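Local structure of oxysterol-binding protein homolog 3 (Saccharomyces cerevisiae, 4IC4) at residues 75-80 with 297-302; 162-167 with 179-184; 183-188 with 198-203. The protein carries lipids in a hydrophobic pocket of its OSBP-related domain and moves them between membranes in phosphoinositide-coupled, non-vesicular transfer. All coordinates share one frame; numbering follows the deposited sequence.

Contact 1 (75-80 with 297-302)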
ATOM      1  N   ILE A  75      -2.022  -0.425  -0.495  1.00  6.81           N
ATOM      2  CA  ILE A  75      -0.679  -0.952  -0.691  1.00  8.19           C
ATOM      3  C   ILE A  75      -0.039  -0.416  -1.977  1.00  7.43           C
ATOM      4  O   ILE A  75       1.187  -0.310  -2.068  1.00  9.04           O
ATOM      5  CB  ILE A  75      -0.696  -2.488  -0.660  1.00  8.09           C
ATOM      6  CG1 ILE A  75      -1.165  -2.943   0.728  1.00 11.15           C
ATOM      7  CG2 ILE A  75       0.696  -3.038  -0.959  1.00  9.75           C
ATOM      8  CD1 ILE A  75      -1.300  -4.446   0.879  1.00 12.33           C
ATOM      9  N   SER A  76      -0.860  -0.052  -2.958  1.00  7.53           N
ATOM     10  CA  SER A  76      -0.336   0.512  -4.200  1.00  7.85           C
ATOM     11  C   SER A  76       0.340   1.856  -3.948  1.00  7.95           C
ATOM     12  O   SER A  76       1.123   2.324  -4.775  1.00  8.99           O
ATOM     13  CB  SER A  76      -1.452   0.700  -5.230  1.00  8.28           C
ATOM     14  OG  SER A  76      -1.946  -0.552  -5.663  1.00 10.96           O
ATOM     15  N   GLU A  77       0.033   2.482  -2.812  1.00  8.06           N
ATOM     16  CA  GLU A  77       0.648   3.763  -2.477  1.00  8.45           C
ATOM     17  C   GLU A  77       2.129   3.563  -2.180  1.00  8.74           C
ATOM     18  O   GLU A  77       2.892   4.528  -2.081  1.00  9.73           O
ATOM     19  CB  GLU A  77      -0.070   4.410  -1.288  1.00  8.26           C
ATOM     20  CG  GLU A  77      -1.498   4.819  -1.627  1.00 10.00           C
ATOM     21  CD  GLU A  77      -2.223   5.493  -0.481  1.00  9.86           C
ATOM     22  OE1 GLU A  77      -1.875   6.643  -0.130  1.00  9.36           O
ATOM     23  OE2 GLU A  77      -3.146   4.862   0.072  1.00  9.81           O
ATOM     24  N   THR A  78       2.529   2.303  -2.043  1.00  8.22           N
ATOM     25  CA  THR A  78       3.930   1.967  -1.826  1.00  9.60           C
ATOM     26  C   THR A  78       4.719   2.511  -3.021  1.00 10.33           C
ATOM     27  O   THR A  78       5.918   2.777  -2.918  1.00  9.64           O
ATOM     28  CB  THR A  78       4.124   0.430  -1.755  1.00 11.03           C
ATOM     29  OG1 THR A  78       3.562  -0.065  -0.533  1.00 14.36           O
ATOM     30  CG2 THR A  78       5.603   0.057  -1.815  1.00 14.80           C
ATOM     31  N   PHE A  79       4.031   2.696  -4.145  1.00  9.74           N
ATOM     32  CA  PHE A  79       4.662   3.175  -5.373  1.00  9.66           C
ATOM     33  C   PHE A  79       4.464   4.653  -5.714  1.00 10.33           C
ATOM     34  O   PHE A  79       4.771   5.086  -6.824  1.00 10.13           O
ATOM     35  CB  PHE A  79       4.208   2.290  -6.539  1.00  9.83           C
ATOM     36  CG  PHE A  79       4.695   0.876  -6.431  1.00 10.57           C
ATOM     37  CD1 PHE A  79       5.983   0.540  -6.844  1.00 12.76           C
ATOM     38  CD2 PHE A  79       3.899  -0.106  -5.855  1.00 12.90           C
ATOM     39  CE1 PHE A  79       6.469  -0.753  -6.680  1.00 12.11           C
ATOM     40  CE2 PHE A  79       4.376  -1.405  -5.685  1.00 12.74           C
ATOM     41  CZ  PHE A  79       5.667  -1.727  -6.099  1.00 14.28           C
ATOM     42  N   GLU A  80       3.972   5.431  -4.755  1.00  8.82           N
ATOM     43  CA  GLU A  80       3.769   6.858  -4.981  1.00  9.56           C
ATOM     44  C   GLU A  80       5.057   7.529  -5.461  1.00  9.42           C
ATOM     45  O   GLU A  80       5.019   8.417  -6.312  1.00 11.51           O
ATOM     46  CB  GLU A  80       3.294   7.551  -3.695  1.00  9.22           C
ATOM     47  CG  GLU A  80       3.105   9.058  -3.856  1.00  9.42           C
ATOM     48  CD  GLU A  80       2.710   9.767  -2.567  1.00  7.14           C
ATOM     49  OE1 GLU A  80       2.500   9.099  -1.529  1.00  9.63           O
ATOM     50  OE2 GLU A  80       2.609  11.011  -2.602  1.00  9.87           O
ATOM     51  N   GLY A 297      -7.058  12.931   5.125  1.00 11.53           N
ATOM     52  CA  GLY A 297      -5.618  13.135   5.121  1.00 10.95           C
ATOM     53  C   GLY A 297      -4.954  12.552   3.884  1.00 10.36           C
ATOM     54  O   GLY A 297      -3.746  12.323   3.863  1.00 10.13           O
ATOM     55  N   PHE A 298      -5.756  12.325   2.849  1.00 10.50           N
ATOM     56  CA  PHE A 298      -5.286  11.759   1.580  1.00  9.92           C
ATOM     57  C   PHE A 298      -4.222  12.587   0.868  1.00 10.02           C
ATOM     58  O   PHE A 298      -4.227  13.819   0.940  1.00 11.33           O
ATOM     59  CB  PHE A 298      -6.451  11.645   0.590  1.00  9.24           C
ATOM     60  CG  PHE A 298      -7.228  10.357   0.665  1.00  9.20           C
ATOM     61  CD1 PHE A 298      -7.186   9.535   1.787  1.00  9.83           C
ATOM     62  CD2 PHE A 298      -8.056  10.000  -0.398  1.00  8.71           C
ATOM     63  CE1 PHE A 298      -7.965   8.377   1.848  1.00  9.20           C
ATOM     64  CE2 PHE A 298      -8.833   8.852  -0.345  1.00  8.59           C
ATOM     65  CZ  PHE A 298      -8.788   8.040   0.776  1.00  8.43           C
ATOM     66  N   THR A 299      -3.320  11.905   0.167  1.00  9.70           N
ATOM     67  CA  THR A 299      -2.333  12.599  -0.652  1.00  9.28           C
ATOM     68  C   THR A 299      -3.044  12.732  -1.998  1.00  9.68           C
ATOM     69  O   THR A 299      -4.110  12.140  -2.206  1.00  9.33           O
ATOM     70  CB  THR A 299      -1.038  11.776  -0.898  1.00  7.82           C
ATOM     71  OG1 THR A 299      -1.312  10.688  -1.795  1.00  9.69           O
ATOM     72  CG2 THR A 299      -0.482  11.236   0.408  1.00  9.63           C
ATOM     73  N   LYS A 300      -2.481  13.512  -2.911  1.00  9.70           N
ATOM     74  CA  LYS A 300      -3.096  13.633  -4.220  1.00 10.15           C
ATOM     75  C   LYS A 300      -3.083  12.258  -4.879  1.00 10.45           C
ATOM     76  O   LYS A 300      -4.025  11.886  -5.571  1.00 10.03           O
ATOM     77  CB  LYS A 300      -2.349  14.650  -5.083  1.00 12.57           C
ATOM     78  CG  LYS A 300      -2.643  16.080  -4.681  1.00 15.22           C
ATOM     79  CD  LYS A 300      -1.925  17.079  -5.567  1.00 18.28           C
ATOM     80  CE  LYS A 300      -2.270  18.502  -5.156  1.00 21.48           C
ATOM     81  NZ  LYS A 300      -1.564  19.503  -6.000  1.00 24.29           N
ATOM     82  N   PHE A 301      -2.017  11.496  -4.640  1.00  8.93           N
ATOM     83  CA  PHE A 301      -1.896  10.158  -5.215  1.00  9.38           C
ATOM     84  C   PHE A 301      -3.029   9.271  -4.683  1.00  8.23           C
ATOM     85  O   PHE A 301      -3.654   8.528  -5.442  1.00  7.83           O
ATOM     86  CB  PHE A 301      -0.534   9.550  -4.853  1.00  8.73           C
ATOM     87  CG  PHE A 301      -0.208   8.279  -5.600  1.00  7.24           C
ATOM     88  CD1 PHE A 301       0.246   8.320  -6.916  1.00  9.38           C
ATOM     89  CD2 PHE A 301      -0.334   7.040  -4.978  1.00  9.55           C
ATOM     90  CE1 PHE A 301       0.574   7.149  -7.601  1.00 10.33           C
ATOM     91  CE2 PHE A 301      -0.004   5.859  -5.660  1.00  9.54           C
ATOM     92  CZ  PHE A 301       0.449   5.918  -6.969  1.00  9.91           C
ATOM     93  N   THR A 302      -3.300   9.355  -3.383  1.00  8.21           N
ATOM     94  CA  THR A 302      -4.371   8.552  -2.796  1.00  8.36           C
ATOM     95  C   THR A 302      -5.707   8.904  -3.444  1.00  8.27           C
ATOM     96  O   THR A 302      -6.497   8.027  -3.789  1.00  8.63           O
ATOM     97  CB  THR A 302      -4.530   8.809  -1.286  1.00  8.53           C
ATOM     98  OG1 THR A 302      -3.242   8.884  -0.667  1.00  8.89           O
ATOM     99  CG2 THR A 302      -5.339   7.680  -0.643  1.00  8.25           C
TER
HETATM  100  O   HOH W   1      -0.194   8.173  -1.650  1.00  9.50           O
HETATM  101  O   HOH W   2       0.603  12.660  -3.891  1.00 15.03           O
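Phe301 lays one face of its ring under Glu80, whose CA sits 3.9 Å from the ring centroid and 8° off the normal, a CH-pi contact made almost straight down onto the ring. Its CG is anti to the backbone N (chi1 -170°), which carries the ring from the first turn of helix 300-305 to the 3-10 turn and loop of residues 77-80. Glu80 runs the opposite way, extended, so that its CG reaches Phe301 CB at 3.8 Å and its carboxylate lies nearly parallel to the ring, the planes 5° apart. At the ring edge, near its plane, Ser76 O approaches Phe301 CE2.

The polar half of the contact lies beside this stack. Thr302 OG1 donates to Glu77 OE1 over 2.7 Å, meeting the oxygen from above the carboxylate plane, while Glu77 OE2 makes a salt bridge with Arg114. A water gives protons to both Glu77 OE1 and Glu80 OE1 and also bonds Thr299 OG1, so one molecule ties together two carboxylates that would otherwise probably repel each other. A second water takes the N-H of Phe301 and donates to Glu80 OE2, 2.9 Å away. Thr302 OG1 accepts from Thr299 N at 3.1 Å, as in a capping box with Thr299 as N-cap. A capped helix start thus docks through ring and bridging water onto residues 77-80, beside strand 127-132 of the ORD.

Contact 2 (162-167 with 179-184); sequences CSYTVT and LNNEGI
Thr167 and Glu182 hold the two strands together with a matched pair of backbone bonds: Thr167 N to Glu182 O and Glu182 N to Thr167 O, each 2.9 Å. The two differ in approach, for the first N-H arrives in the plane of its carbonyl and the second from 44° above it. This is an antiparallel hydrogen-bonded pair, but past it Gly183 breaks the ladder, and water takes over. One water accepts from Tyr164 OH and donates to Asn181 O and, over 2.6 Å, to Gly183 O; another accepts from Thr165 N and donates to Ile184 O. Between them Gly183 CA points a C-H at Thr165 O, 3.4 Å off. That approach leaves no room for a CB.

Around this polar line, Tyr164 lies with its ring edge along the backbone, CE1 3.5 Å from Gly183 O, and its CG anti to the backbone N (chi1 -170°). Val166 CB stands over one face of the ring, toward its rim. The Tyr164 OH end crosses Asn181 at about a right angle, 3.4 Å from Asn181 CB, and Val166 CG2 closes on the same CB. A phenylalanine in place of Tyr164 would lose the hydroxyl and would probably leave the water between Asn181 O and Gly183 O less firmly held. Where the strands of the hairpin part, ordered water and a phenol thus stand in for direct backbone bonds.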
ATOM      1  N   CYS A 162       8.860  -5.029  -9.597  1.00  9.43           N
ATOM      2  CA  CYS A 162       8.759  -5.369  -8.190  1.00 10.93           C
ATOM      3  C   CYS A 162       7.601  -6.325  -7.948  1.00 10.08           C
ATOM      4  O   CYS A 162       6.519  -6.149  -8.503  1.00 11.92           O
ATOM      5  CB  CYS A 162       8.556  -4.091  -7.372  1.00 12.31           C
ATOM      6  SG  CYS A 162       8.784  -4.297  -5.594  1.00 18.96           S
ATOM      7  N   SER A 163       7.849  -7.348  -7.135  1.00 10.34           N
ATOM      8  CA  SER A 163       6.837  -8.335  -6.785  1.00 10.82           C
ATOM      9  C   SER A 163       6.648  -8.279  -5.272  1.00 10.14           C
ATOM     10  O   SER A 163       7.583  -7.973  -4.524  1.00 11.92           O
ATOM     11  CB  SER A 163       7.288  -9.729  -7.215  1.00 12.43           C
ATOM     12  OG  SER A 163       8.504 -10.075  -6.576  1.00 19.67           O
ATOM     13  N   TYR A 164       5.436  -8.578  -4.822  1.00  9.26           N
ATOM     14  CA  TYR A 164       5.132  -8.510  -3.403  1.00  8.25           C
ATOM     15  C   TYR A 164       3.934  -9.382  -3.074  1.00  9.57           C
ATOM     16  O   TYR A 164       2.894  -9.278  -3.710  1.00 11.86           O
ATOM     17  CB  TYR A 164       4.837  -7.043  -3.054  1.00  8.18           C
ATOM     18  CG  TYR A 164       4.711  -6.657  -1.586  1.00  9.41           C
ATOM     19  CD1 TYR A 164       5.458  -7.300  -0.585  1.00 10.04           C
ATOM     20  CD2 TYR A 164       3.951  -5.535  -1.223  1.00 10.98           C
ATOM     21  CE1 TYR A 164       5.456  -6.818   0.728  1.00 10.17           C
ATOM     22  CE2 TYR A 164       3.943  -5.052   0.078  1.00 11.57           C
ATOM     23  CZ  TYR A 164       4.699  -5.688   1.048  1.00 11.36           C
ATOM     24  OH  TYR A 164       4.717  -5.160   2.322  1.00 10.40           O
ATOM     25  N   THR A 165       4.102 -10.267  -2.100  1.00  8.72           N
ATOM     26  CA  THR A 165       3.025 -11.134  -1.626  1.00  9.71           C
ATOM     27  C   THR A 165       2.935 -10.715  -0.169  1.00 10.40           C
ATOM     28  O   THR A 165       3.876 -10.923   0.604  1.00 11.47           O
ATOM     29  CB  THR A 165       3.387 -12.626  -1.745  1.00  8.77           C
ATOM     30  OG1 THR A 165       3.515 -12.974  -3.131  1.00 11.35           O
ATOM     31  CG2 THR A 165       2.304 -13.478  -1.114  1.00 10.69           C
ATOM     32  N   VAL A 166       1.807 -10.131   0.216  1.00  9.93           N
ATOM     33  CA  VAL A 166       1.694  -9.615   1.567  1.00 10.71           C
ATOM     34  C   VAL A 166       0.423  -9.928   2.341  1.00 10.07           C
ATOM     35  O   VAL A 166      -0.675 -10.013   1.784  1.00  8.80           O
ATOM     36  CB  VAL A 166       1.881  -8.089   1.528  1.00 10.42           C
ATOM     37  CG1 VAL A 166       0.790  -7.463   0.662  1.00 11.98           C
ATOM     38  CG2 VAL A 166       1.837  -7.510   2.916  1.00 12.30           C
ATOM     39  N   THR A 167       0.598 -10.089   3.645  1.00 10.80           N
ATOM     40  CA  THR A 167      -0.498 -10.348   4.563  1.00 11.67           C
ATOM     41  C   THR A 167      -0.386  -9.339   5.693  1.00 13.01           C
ATOM     42  O   THR A 167       0.555  -9.401   6.487  1.00 11.18           O
ATOM     43  CB  THR A 167      -0.420 -11.761   5.172  1.00 12.65           C
ATOM     44  OG1 THR A 167      -0.699 -12.733   4.158  1.00 14.20           O
ATOM     45  CG2 THR A 167      -1.441 -11.913   6.304  1.00 14.60           C
ATOM     46  N   LEU A 179       1.138  -2.713  13.782  1.00 20.46           N
ATOM     47  CA  LEU A 179       0.728  -3.000  12.415  1.00 19.96           C
ATOM     48  C   LEU A 179       1.934  -3.467  11.616  1.00 18.91           C
ATOM     49  O   LEU A 179       3.007  -2.863  11.677  1.00 19.79           O
ATOM     50  CB  LEU A 179       0.138  -1.755  11.751  1.00 20.72           C
ATOM     51  CG  LEU A 179      -1.108  -1.114  12.362  1.00 22.78           C
ATOM     52  CD1 LEU A 179      -0.763  -0.487  13.697  1.00 26.56           C
ATOM     53  CD2 LEU A 179      -1.650  -0.054  11.415  1.00 25.38           C
ATOM     54  N   ASN A 180       1.757  -4.554  10.875  1.00 16.62           N
ATOM     55  CA  ASN A 180       2.832  -5.087  10.053  1.00 17.20           C
ATOM     56  C   ASN A 180       2.297  -5.616   8.738  1.00 15.03           C
ATOM     57  O   ASN A 180       1.130  -5.989   8.626  1.00 16.20           O
ATOM     58  CB  ASN A 180       3.563  -6.233  10.762  1.00 20.10           C
ATOM     59  CG  ASN A 180       4.363  -5.768  11.962  1.00 21.55           C
ATOM     60  OD1 ASN A 180       3.826  -5.601  13.053  1.00 25.03           O
ATOM     61  ND2 ASN A 180       5.656  -5.553  11.759  1.00 24.46           N
ATOM     62  N   ASN A 181       3.166  -5.622   7.738  1.00 12.75           N
ATOM     63  CA  ASN A 181       2.840  -6.168   6.431  1.00 13.41           C
ATOM     64  C   ASN A 181       3.819  -7.326   6.329  1.00 12.09           C
ATOM     65  O   ASN A 181       5.022  -7.111   6.171  1.00 13.14           O
ATOM     66  CB  ASN A 181       3.113  -5.156   5.317  1.00 13.23           C
ATOM     67  CG  ASN A 181       1.881  -4.355   4.930  1.00 15.50           C
ATOM     68  OD1 ASN A 181       1.979  -3.378   4.189  1.00 19.38           O
ATOM     69  ND2 ASN A 181       0.716  -4.768   5.419  1.00 12.76           N
ATOM     70  N   GLU A 182       3.315  -8.549   6.454  1.00 11.25           N
ATOM     71  CA  GLU A 182       4.173  -9.723   6.378  1.00 11.88           C
ATOM     72  C   GLU A 182       4.412 -10.069   4.919  1.00 11.20           C
ATOM     73  O   GLU A 182       3.472 -10.334   4.165  1.00 11.44           O
ATOM     74  CB  GLU A 182       3.526 -10.908   7.102  1.00 13.66           C
ATOM     75  CG  GLU A 182       3.096 -10.587   8.527  1.00 15.85           C
ATOM     76  CD  GLU A 182       2.537 -11.792   9.270  1.00 18.48           C
ATOM     77  OE1 GLU A 182       1.956 -12.687   8.622  1.00 19.43           O
ATOM     78  OE2 GLU A 182       2.665 -11.830  10.514  1.00 24.11           O
ATOM     79  N   GLY A 183       5.677 -10.069   4.523  1.00 11.13           N
ATOM     80  CA  GLY A 183       6.011 -10.374   3.149  1.00 10.74           C
ATOM     81  C   GLY A 183       7.203  -9.559   2.706  1.00 11.56           C
ATOM     82  O   GLY A 183       7.405  -8.426   3.155  1.00 12.60           O
ATOM     83  N   ILE A 184       7.997 -10.137   1.817  1.00 11.27           N
ATOM     84  CA  ILE A 184       9.184  -9.461   1.321  1.00 11.98           C
ATOM     85  C   ILE A 184       8.939  -8.762  -0.008  1.00 11.76           C
ATOM     86  O   ILE A 184       8.399  -9.352  -0.940  1.00 12.77           O
ATOM     87  CB  ILE A 184      10.348 -10.461   1.138  1.00 15.77           C
ATOM     88  CG1 ILE A 184      10.683 -11.117   2.478  1.00 17.45           C
ATOM     89  CG2 ILE A 184      11.569  -9.745   0.579  1.00 16.63           C
ATOM     90  CD1 ILE A 184      11.794 -12.137   2.400  1.00 20.41           C
TER
HETATM   91  O   HOH W   3       6.400  -6.172   4.103  1.00 11.63           O
HETATM   92  O   HOH W   4       6.799 -11.281  -1.557  1.00 18.50           O

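Contact 3 (183-188 with 198-203)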
ATOM      1  N   GLY A 183       5.677 -10.069   4.523  1.00 11.13           N
ATOM      2  CA  GLY A 183       6.011 -10.374   3.149  1.00 10.74           C
ATOM      3  C   GLY A 183       7.203  -9.559   2.706  1.00 11.56           C
ATOM      4  O   GLY A 183       7.405  -8.426   3.155  1.00 12.60           O
ATOM      5  N   ILE A 184       7.997 -10.137   1.817  1.00 11.27           N
ATOM      6  CA  ILE A 184       9.184  -9.461   1.321  1.00 11.98           C
ATOM      7  C   ILE A 184       8.939  -8.762  -0.008  1.00 11.76           C
ATOM      8  O   ILE A 184       8.399  -9.352  -0.940  1.00 12.77           O
ATOM      9  CB  ILE A 184      10.348 -10.461   1.138  1.00 15.77           C
ATOM     10  CG1 ILE A 184      10.683 -11.117   2.478  1.00 17.45           C
ATOM     11  CG2 ILE A 184      11.569  -9.745   0.579  1.00 16.63           C
ATOM     12  CD1 ILE A 184      11.794 -12.137   2.400  1.00 20.41           C
ATOM     13  N   LEU A 185       9.309  -7.490  -0.080  1.00 10.76           N
ATOM     14  CA  LEU A 185       9.173  -6.760  -1.332  1.00 10.53           C
ATOM     15  C   LEU A 185      10.428  -7.124  -2.111  1.00 12.05           C
ATOM     16  O   LEU A 185      11.545  -6.934  -1.623  1.00 11.92           O
ATOM     17  CB  LEU A 185       9.122  -5.249  -1.098  1.00 14.12           C
ATOM     18  CG  LEU A 185       7.885  -4.705  -0.387  1.00 17.77           C
ATOM     19  CD1 LEU A 185       8.013  -4.968   1.107  1.00 20.17           C
ATOM     20  CD2 LEU A 185       7.753  -3.209  -0.645  1.00 19.97           C
ATOM     21  N   ARG A 186      10.238  -7.649  -3.314  1.00 11.42           N
ATOM     22  CA  ARG A 186      11.353  -8.066  -4.151  1.00 11.70           C
ATOM     23  C   ARG A 186      11.491  -7.175  -5.371  1.00 11.25           C
ATOM     24  O   ARG A 186      10.698  -7.262  -6.312  1.00 12.31           O
ATOM     25  CB  ARG A 186      11.163  -9.519  -4.591  1.00 14.46           C
ATOM     26  CG  ARG A 186      11.015 -10.502  -3.435  1.00 18.25           C
ATOM     27  CD  ARG A 186      10.789 -11.922  -3.933  1.00 22.79           C
ATOM     28  NE  ARG A 186      10.526 -12.853  -2.838  1.00 26.43           N
ATOM     29  CZ  ARG A 186      11.418 -13.197  -1.915  1.00 26.70           C
ATOM     30  NH1 ARG A 186      12.643 -12.690  -1.949  1.00 27.12           N
ATOM     31  NH2 ARG A 186      11.084 -14.047  -0.954  1.00 26.96           N
ATOM     32  N   LEU A 187      12.513  -6.329  -5.344  1.00 11.04           N
ATOM     33  CA  LEU A 187      12.790  -5.406  -6.429  1.00 10.74           C
ATOM     34  C   LEU A 187      13.898  -5.957  -7.320  1.00 10.45           C
ATOM     35  O   LEU A 187      14.896  -6.479  -6.829  1.00 13.06           O
ATOM     36  CB  LEU A 187      13.224  -4.056  -5.857  1.00 10.83           C
ATOM     37  CG  LEU A 187      13.835  -3.033  -6.814  1.00 10.82           C
ATOM     38  CD1 LEU A 187      12.778  -2.541  -7.788  1.00 12.75           C
ATOM     39  CD2 LEU A 187      14.412  -1.875  -6.006  1.00 10.51           C
ATOM     40  N   LYS A 188      13.704  -5.847  -8.626  1.00  9.75           N
ATOM     41  CA  LYS A 188      14.700  -6.297  -9.592  1.00 10.89           C
ATOM     42  C   LYS A 188      14.997  -5.201 -10.604  1.00 11.46           C
ATOM     43  O   LYS A 188      14.085  -4.633 -11.203  1.00 12.55           O
ATOM     44  CB  LYS A 188      14.211  -7.534 -10.353  1.00 10.45           C
ATOM     45  CG  LYS A 188      15.104  -7.897 -11.538  1.00 12.94           C
ATOM     46  CD  LYS A 188      14.537  -9.041 -12.359  1.00 15.29           C
ATOM     47  CE  LYS A 188      15.408  -9.317 -13.574  1.00 18.88           C
ATOM     48  NZ  LYS A 188      14.835 -10.392 -14.427  1.00 20.97           N
ATOM     49  N   TRP A 198      13.383  -6.407   1.066  1.00 12.19           N
ATOM     50  CA  TRP A 198      13.131  -5.842   2.377  1.00 11.30           C
ATOM     51  C   TRP A 198      11.703  -6.122   2.805  1.00 11.46           C
ATOM     52  O   TRP A 198      10.836  -6.406   1.976  1.00 11.15           O
ATOM     53  CB  TRP A 198      13.409  -4.327   2.390  1.00 11.55           C
ATOM     54  CG  TRP A 198      12.399  -3.460   1.685  1.00 11.29           C
ATOM     55  CD1 TRP A 198      11.290  -2.876   2.234  1.00 11.68           C
ATOM     56  CD2 TRP A 198      12.430  -3.049   0.314  1.00 11.56           C
ATOM     57  NE1 TRP A 198      10.633  -2.123   1.288  1.00 11.31           N
ATOM     58  CE2 TRP A 198      11.311  -2.213   0.100  1.00 11.90           C
ATOM     59  CE3 TRP A 198      13.297  -3.308  -0.757  1.00 10.23           C
ATOM     60  CZ2 TRP A 198      11.034  -1.631  -1.143  1.00 11.56           C
ATOM     61  CZ3 TRP A 198      13.023  -2.728  -1.997  1.00 11.03           C
ATOM     62  CH2 TRP A 198      11.898  -1.899  -2.176  1.00 10.59           C
ATOM     63  N   THR A 199      11.490  -6.095   4.115  1.00 11.60           N
ATOM     64  CA  THR A 199      10.166  -6.276   4.698  1.00 12.24           C
ATOM     65  C   THR A 199       9.822  -4.891   5.227  1.00 12.76           C
ATOM     66  O   THR A 199      10.663  -4.236   5.843  1.00 13.37           O
ATOM     67  CB  THR A 199      10.196  -7.285   5.866  1.00 12.88           C
ATOM     68  OG1 THR A 199      10.455  -8.595   5.353  1.00 15.21           O
ATOM     69  CG2 THR A 199       8.866  -7.292   6.608  1.00 11.79           C
ATOM     70  N   GLN A 200       8.606  -4.419   4.975  1.00 11.73           N
ATOM     71  CA  GLN A 200       8.237  -3.096   5.456  1.00 13.15           C
ATOM     72  C   GLN A 200       8.345  -3.017   6.973  1.00 13.37           C
ATOM     73  O   GLN A 200       8.038  -3.975   7.679  1.00 15.36           O
ATOM     74  CB  GLN A 200       6.828  -2.724   4.983  1.00 12.94           C
ATOM     75  CG  GLN A 200       6.816  -2.304   3.520  1.00 14.34           C
ATOM     76  CD  GLN A 200       5.493  -1.728   3.059  1.00 18.10           C
ATOM     77  OE1 GLN A 200       5.413  -1.125   1.986  1.00 21.00           O
ATOM     78  NE2 GLN A 200       4.450  -1.914   3.857  1.00 19.98           N
ATOM     79  N   PRO A 201       8.793  -1.868   7.491  1.00 15.05           N
ATOM     80  CA  PRO A 201       8.942  -1.687   8.936  1.00 16.12           C
ATOM     81  C   PRO A 201       7.635  -1.749   9.710  1.00 16.13           C
ATOM     82  O   PRO A 201       6.557  -1.517   9.165  1.00 17.65           O
ATOM     83  CB  PRO A 201       9.606  -0.320   9.044  1.00 15.51           C
ATOM     84  CG  PRO A 201       9.025   0.410   7.884  1.00 15.54           C
ATOM     85  CD  PRO A 201       9.108  -0.620   6.775  1.00 15.81           C
ATOM     86  N   THR A 202       7.756  -2.067  10.993  1.00 17.29           N
ATOM     87  CA  THR A 202       6.617  -2.152  11.887  1.00 17.69           C
ATOM     88  C   THR A 202       6.165  -0.737  12.222  1.00 16.63           C
ATOM     89  O   THR A 202       6.990   0.163  12.369  1.00 15.60           O
ATOM     90  CB  THR A 202       7.009  -2.850  13.210  1.00 18.46           C
ATOM     91  OG1 THR A 202       7.524  -4.157  12.931  1.00 20.39           O
ATOM     92  CG2 THR A 202       5.809  -2.959  14.136  1.00 19.87           C
ATOM     93  N   THR A 203       4.856  -0.540  12.323  1.00 15.63           N
ATOM     94  CA  THR A 203       4.314   0.761  12.688  1.00 15.39           C
ATOM     95  C   THR A 203       3.387   0.541  13.876  1.00 16.25           C
ATOM     96  O   THR A 203       2.931  -0.577  14.113  1.00 16.44           O
ATOM     97  CB  THR A 203       3.517   1.413  11.537  1.00 16.53           C
ATOM     98  OG1 THR A 203       2.464   0.538  11.117  1.00 18.21           O
ATOM     99  CG2 THR A 203       4.434   1.715  10.363  1.00 16.01           C
TER
HETATM  100  O   HOH W   3       6.400  -6.172   4.103  1.00 11.63           O
HETATM  101  O   HOH W   5       8.289 -10.454   5.750  1.00 15.80           O
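Strands 177-189 and 195-199 form a beta hairpin of the ORD barrel, and Leu185 is the side chain that packs along the indole of Trp198. Its CB lies over the face of Trp198, 4.1 Å from the centroid of the six-membered ring and 18° off the normal, a CH-pi contact. With CG anti to the carbonyl carbon (chi1 -68°), the chain then forks. Leu185 CD2 runs along the indole, 3.6 Å from Trp198 NE1, and also packs on Trp198 CZ2. The other branch, CD1, turns back to the partner strand, where it meets Trp198 O at 3.3 Å and touches Gln200 CG.

The indole gets there by putting its CG in the crowded position between backbone N and carbonyl carbon (chi1 73°), which folds the ring back over Leu185. Farther along, Trp198 CZ3 reaches Leu187 CB, and Val98, Phe101 and Ala102 of helix 94-104 also pack on the tryptophan. Leu185 and Trp198 are also an antiparallel hydrogen-bonded pair, though an uneven one: Leu185 N meets Trp198 O at 2.8 Å, nearly along the C=O axis, whereas the return bond from Trp198 N to Leu185 O is weak.

Toward Gly183 and Gln200 the direct bonds give way to water. The water on Gly183 O also accepts from Gln200 N, and a second one takes the N-H of Gly183 and lies 2.9 Å from Thr199 OG1, to which it is hydrogen-bonded.

Contact 1 is the buried one, tying residues 77-80 to the start of helix 300-305 across 217 residues, and contacts 2 and 3 are nested within that loop as local, partly buried hairpin pairings. The latter two share strand 177-189 with Gly183 and Ile184, with centres about 6 Å apart and one water in common. Contact 1 lies about 17 Å from either, centre to centre, yet touches both: Ile75 CD1 packs on Val166 CG1 at 3.7 Å, and Thr78 CG2 faces Leu185 CD2. Chemistry follows place: carboxylates, hydroxyls and water beside a phenylalanine in buried contact 1, backbone bonds and water in contacts 2 and 3, with leucine on indole added in contact 3.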